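Local coordinates for protein glycoside Hydrolase (Bacteroides uniformis, PDB 5TA0) that probably hydrolyses agarose-derived galactan chains as a GH86 glycoside hydrolase of a gut bacterium, here an engineered variant in complex with neoagarooctaose, at residues A[546-554]-A[615-623]. Numbering follows the deposited sequence.
Sequences VFNINNVKK and LKGNNTISL. With EDO (1,2-ethanediol), chain T.
Asn619 faces Ile549 across the last hydrogen-bonded pair of two antiparallel strands, and its side chain does more than fill the face carrying Phe547, Ile549 and Ile621. Its ND2 gives one N-H to Ile549 O at 3.1 Å, nearly in its own amide plane, while its backbone N reaches that oxygen at 2.9 Å from the other face of the carbonyl plane, so one acceptor is gripped twice. With CG anti to the carbonyl carbon (chi1 -59°), the amide also turns back on its own chain: OD1 accepts Lys616 N on a lone pair, and ND2 donates to Lys616 O. Val552 crosses this amide at about a right angle, CG2 resting 3.5 Å from Asn619 ND2. Replacing Asn619 by an alanine would remove all three amide bonds and is likely to leave Lys616 N without its acceptor, freeing the 615-618 turn to shift. Along the same face, Ile549 and Ile621 meet obliquely through their CD1 methyls, 3.5 Å apart, and Phe547 CE1 lies in loose apolar contact 4.5 Å from Leu623 CD1; Val632 and Val635 of the neighbouring sheet cover the phenylalanine. Phe547 and Ile621 exchange near-straight backbone bonds, N to O. On the opposite face Val546 CG1 touches Thr620 CG2, and Asn548 lies alongside Thr620, its ND2 donating to a water that reaches Asn619 O only weakly. Beyond the strands, Val552 N bonds Gly617 O, and Asn618 OD1 takes Asn551 N almost end-on at 3.2 Å, its amide also binding an ethanediol, probably from the crystallisation liquor. The Lys554 chain bends at chi3 (71°) to set NZ 2.8 Å from Leu615 O, with Tyr612 O as a second acceptor. Backbone bonds and an apolar face thus join this edge strand to its neighbour, whereas at the turn side-chain amides and an ammonium serve Asn551 N, Leu615 O and both Lys616 backbone groups.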
loop_
_atom_site.group_PDB
_atom_site.type_symbol
_atom_site.label_atom_id
_atom_site.label_comp_id
_atom_site.label_asym_id
_atom_site.label_seq_id
_atom_site.Cartn_x
_atom_site.Cartn_y
_atom_site.Cartn_z
ATOM N N VAL A 546 6.370 21.658 -22.024
ATOM C CA VAL A 546 4.944 21.971 -22.054
ATOM C C VAL A 546 4.142 20.696 -21.889
ATOM O O VAL A 546 4.376 19.728 -22.603
ATOM C CB VAL A 546 4.541 22.648 -23.382
ATOM C CG1 VAL A 546 3.050 22.957 -23.404
ATOM C CG2 VAL A 546 5.372 23.918 -23.586
ATOM N N PHE A 547 3.211 20.714 -20.937
ATOM C CA PHE A 547 2.268 19.620 -20.689
ATOM C C PHE A 547 0.854 20.157 -20.829
ATOM O O PHE A 547 0.594 21.346 -20.575
ATOM C CB PHE A 547 2.449 19.054 -19.283
ATOM C CG PHE A 547 3.754 18.353 -19.089
ATOM C CD1 PHE A 547 4.902 19.072 -18.776
ATOM C CD2 PHE A 547 3.860 16.978 -19.254
ATOM C CE1 PHE A 547 6.125 18.434 -18.617
ATOM C CE2 PHE A 547 5.086 16.342 -19.087
ATOM C CZ PHE A 547 6.213 17.069 -18.782
ATOM N N ASN A 548 -0.054 19.289 -21.237
ATOM C CA ASN A 548 -1.452 19.640 -21.437
ATOM C C ASN A 548 -2.354 18.729 -20.628
ATOM O O ASN A 548 -2.233 17.511 -20.728
ATOM C CB ASN A 548 -1.813 19.511 -22.914
ATOM C CG ASN A 548 -1.063 20.494 -23.779
ATOM O OD1 ASN A 548 -0.079 20.138 -24.425
ATOM N ND2 ASN A 548 -1.489 21.730 -23.753
ATOM N N ILE A 549 -3.267 19.329 -19.857
ATOM C CA ILE A 549 -4.246 18.600 -19.052
ATOM C C ILE A 549 -5.607 19.116 -19.482
ATOM O O ILE A 549 -5.957 20.274 -19.192
ATOM C CB ILE A 549 -4.009 18.768 -17.546
ATOM C CG1 ILE A 549 -2.620 18.238 -17.152
ATOM C CG2 ILE A 549 -5.101 18.042 -16.758
ATOM C CD1 ILE A 549 -2.294 18.321 -15.677
ATOM N N ASN A 550 -6.375 18.252 -20.138
ATOM C CA ASN A 550 -7.596 18.639 -20.840
ATOM C C ASN A 550 -8.868 17.979 -20.317
ATOM O O ASN A 550 -8.825 17.001 -19.570
ATOM C CB ASN A 550 -7.410 18.314 -22.333
ATOM C CG ASN A 550 -6.256 19.066 -22.967
ATOM O OD1 ASN A 550 -5.933 20.193 -22.583
ATOM N ND2 ASN A 550 -5.608 18.420 -23.951
ATOM N N ASN A 551 -10.025 18.514 -20.730
ATOM C CA ASN A 551 -11.351 18.088 -20.286
ATOM C C ASN A 551 -11.547 18.207 -18.763
ATOM O O ASN A 551 -12.255 17.411 -18.161
ATOM C CB ASN A 551 -11.690 16.659 -20.779
ATOM C CG ASN A 551 -12.604 16.624 -22.005
ATOM O OD1 ASN A 551 -13.430 17.531 -22.274
ATOM N ND2 ASN A 551 -12.525 15.519 -22.721
ATOM N N VAL A 552 -10.918 19.220 -18.161
ATOM C CA VAL A 552 -11.073 19.483 -16.736
ATOM C C VAL A 552 -12.427 20.141 -16.496
ATOM O O VAL A 552 -12.774 21.115 -17.146
ATOM C CB VAL A 552 -9.950 20.397 -16.220
ATOM C CG1 VAL A 552 -10.207 20.850 -14.779
ATOM C CG2 VAL A 552 -8.594 19.698 -16.353
ATOM N N LYS A 553 -13.186 19.578 -15.573
ATOM C CA LYS A 553 -14.509 20.086 -15.250
ATOM C C LYS A 553 -14.406 21.031 -14.059
ATOM O O LYS A 553 -13.929 20.659 -12.993
ATOM C CB LYS A 553 -15.461 18.917 -14.982
ATOM C CG LYS A 553 -15.466 17.831 -16.061
ATOM C CD LYS A 553 -15.719 18.302 -17.503
ATOM C CE LYS A 553 -16.994 19.142 -17.637
ATOM N NZ LYS A 553 -17.478 19.371 -19.035
ATOM N N LYS A 554 -14.757 22.285 -14.276
ATOM C CA LYS A 554 -14.833 23.251 -13.191
ATOM C C LYS A 554 -16.270 23.548 -12.801
ATOM O O LYS A 554 -17.208 23.327 -13.578
ATOM C CB LYS A 554 -14.133 24.546 -13.581
ATOM C CG LYS A 554 -12.626 24.417 -13.766
ATOM C CD LYS A 554 -12.014 25.751 -14.146
ATOM C CE LYS A 554 -12.024 26.734 -12.978
ATOM N NZ LYS A 554 -11.725 28.111 -13.447
ATOM N N LEU A 615 -7.385 28.299 -13.981
ATOM C CA LEU A 615 -7.660 27.045 -14.693
ATOM C C LEU A 615 -8.835 27.180 -15.652
ATOM O O LEU A 615 -9.735 28.008 -15.464
ATOM C CB LEU A 615 -7.942 25.919 -13.700
ATOM C CG LEU A 615 -6.789 25.596 -12.757
ATOM C CD1 LEU A 615 -7.266 24.527 -11.796
ATOM C CD2 LEU A 615 -5.530 25.145 -13.486
ATOM N N LYS A 616 -8.825 26.319 -16.649
ATOM C CA LYS A 616 -9.872 26.241 -17.670
ATOM C C LYS A 616 -10.167 24.768 -17.898
ATOM O O LYS A 616 -9.692 23.908 -17.161
ATOM C CB LYS A 616 -9.370 26.853 -18.990
ATOM C CG LYS A 616 -8.820 28.254 -18.935
ATOM C CD LYS A 616 -8.730 28.799 -20.354
ATOM C CE LYS A 616 -7.620 28.205 -21.179
ATOM N NZ LYS A 616 -7.353 29.098 -22.355
ATOM N N GLY A 617 -10.922 24.449 -18.941
ATOM C CA GLY A 617 -11.128 23.048 -19.330
ATOM C C GLY A 617 -9.903 22.421 -19.942
ATOM O O GLY A 617 -9.547 21.288 -19.601
ATOM N N ASN A 618 -9.248 23.149 -20.852
ATOM C CA ASN A 618 -8.001 22.690 -21.459
ATOM C C ASN A 618 -6.876 23.581 -20.983
ATOM O O ASN A 618 -6.909 24.819 -21.144
ATOM C CB ASN A 618 -8.095 22.700 -22.993
ATOM C CG ASN A 618 -9.137 21.735 -23.537
ATOM O OD1 ASN A 618 -9.545 20.780 -22.884
ATOM N ND2 ASN A 618 -9.624 22.027 -24.758
ATOM N N ASN A 619 -5.877 22.979 -20.359
ATOM C CA ASN A 619 -4.849 23.707 -19.628
ATOM C C ASN A 619 -3.470 23.408 -20.149
ATOM O O ASN A 619 -3.145 22.240 -20.411
ATOM C CB ASN A 619 -4.900 23.324 -18.152
ATOM C CG ASN A 619 -6.241 23.624 -17.540
ATOM O OD1 ASN A 619 -6.499 24.765 -17.161
ATOM N ND2 ASN A 619 -7.110 22.637 -17.469
ATOM N N THR A 620 -2.637 24.439 -20.239
ATOM C CA THR A 620 -1.259 24.307 -20.694
ATOM C C THR A 620 -0.353 24.635 -19.499
ATOM O O THR A 620 -0.447 25.740 -18.951
ATOM C CB THR A 620 -1.015 25.265 -21.885
ATOM O OG1 THR A 620 -1.942 24.960 -22.941
ATOM C CG2 THR A 620 0.413 25.147 -22.402
ATOM N N ILE A 621 0.506 23.684 -19.098
ATOM C CA ILE A 621 1.372 23.802 -17.938
ATOM C C ILE A 621 2.808 23.786 -18.457
ATOM O O ILE A 621 3.230 22.787 -19.048
ATOM C CB ILE A 621 1.109 22.649 -16.945
ATOM C CG1 ILE A 621 -0.306 22.805 -16.349
ATOM C CG2 ILE A 621 2.188 22.624 -15.867
ATOM C CD1 ILE A 621 -0.879 21.570 -15.665
ATOM N N SER A 622 3.531 24.893 -18.261
ATOM C CA SER A 622 4.880 25.074 -18.796
ATOM C C SER A 622 5.882 25.125 -17.653
ATOM O O SER A 622 5.674 25.838 -16.684
ATOM C CB SER A 622 4.905 26.375 -19.615
ATOM O OG SER A 622 6.197 26.893 -19.781
ATOM N N LEU A 623 6.973 24.377 -17.792
ATOM C CA LEU A 623 8.059 24.354 -16.817
ATOM C C LEU A 623 9.368 24.746 -17.470
ATOM O O LEU A 623 9.670 24.296 -18.557
ATOM C CB LEU A 623 8.224 22.961 -16.221
ATOM C CG LEU A 623 7.051 22.421 -15.414
ATOM C CD1 LEU A 623 7.291 20.955 -15.115
ATOM C CD2 LEU A 623 6.887 23.192 -14.127
HETATM C C1 EDO T . -12.190 19.673 -25.932
HETATM O O1 EDO T . -11.130 20.383 -26.514
HETATM C C2 EDO T . -11.768 18.420 -25.214
HETATM O O2 EDO T . -10.921 18.746 -24.133
HETATM O O HOH W 1 -4.335 22.228 -23.537
#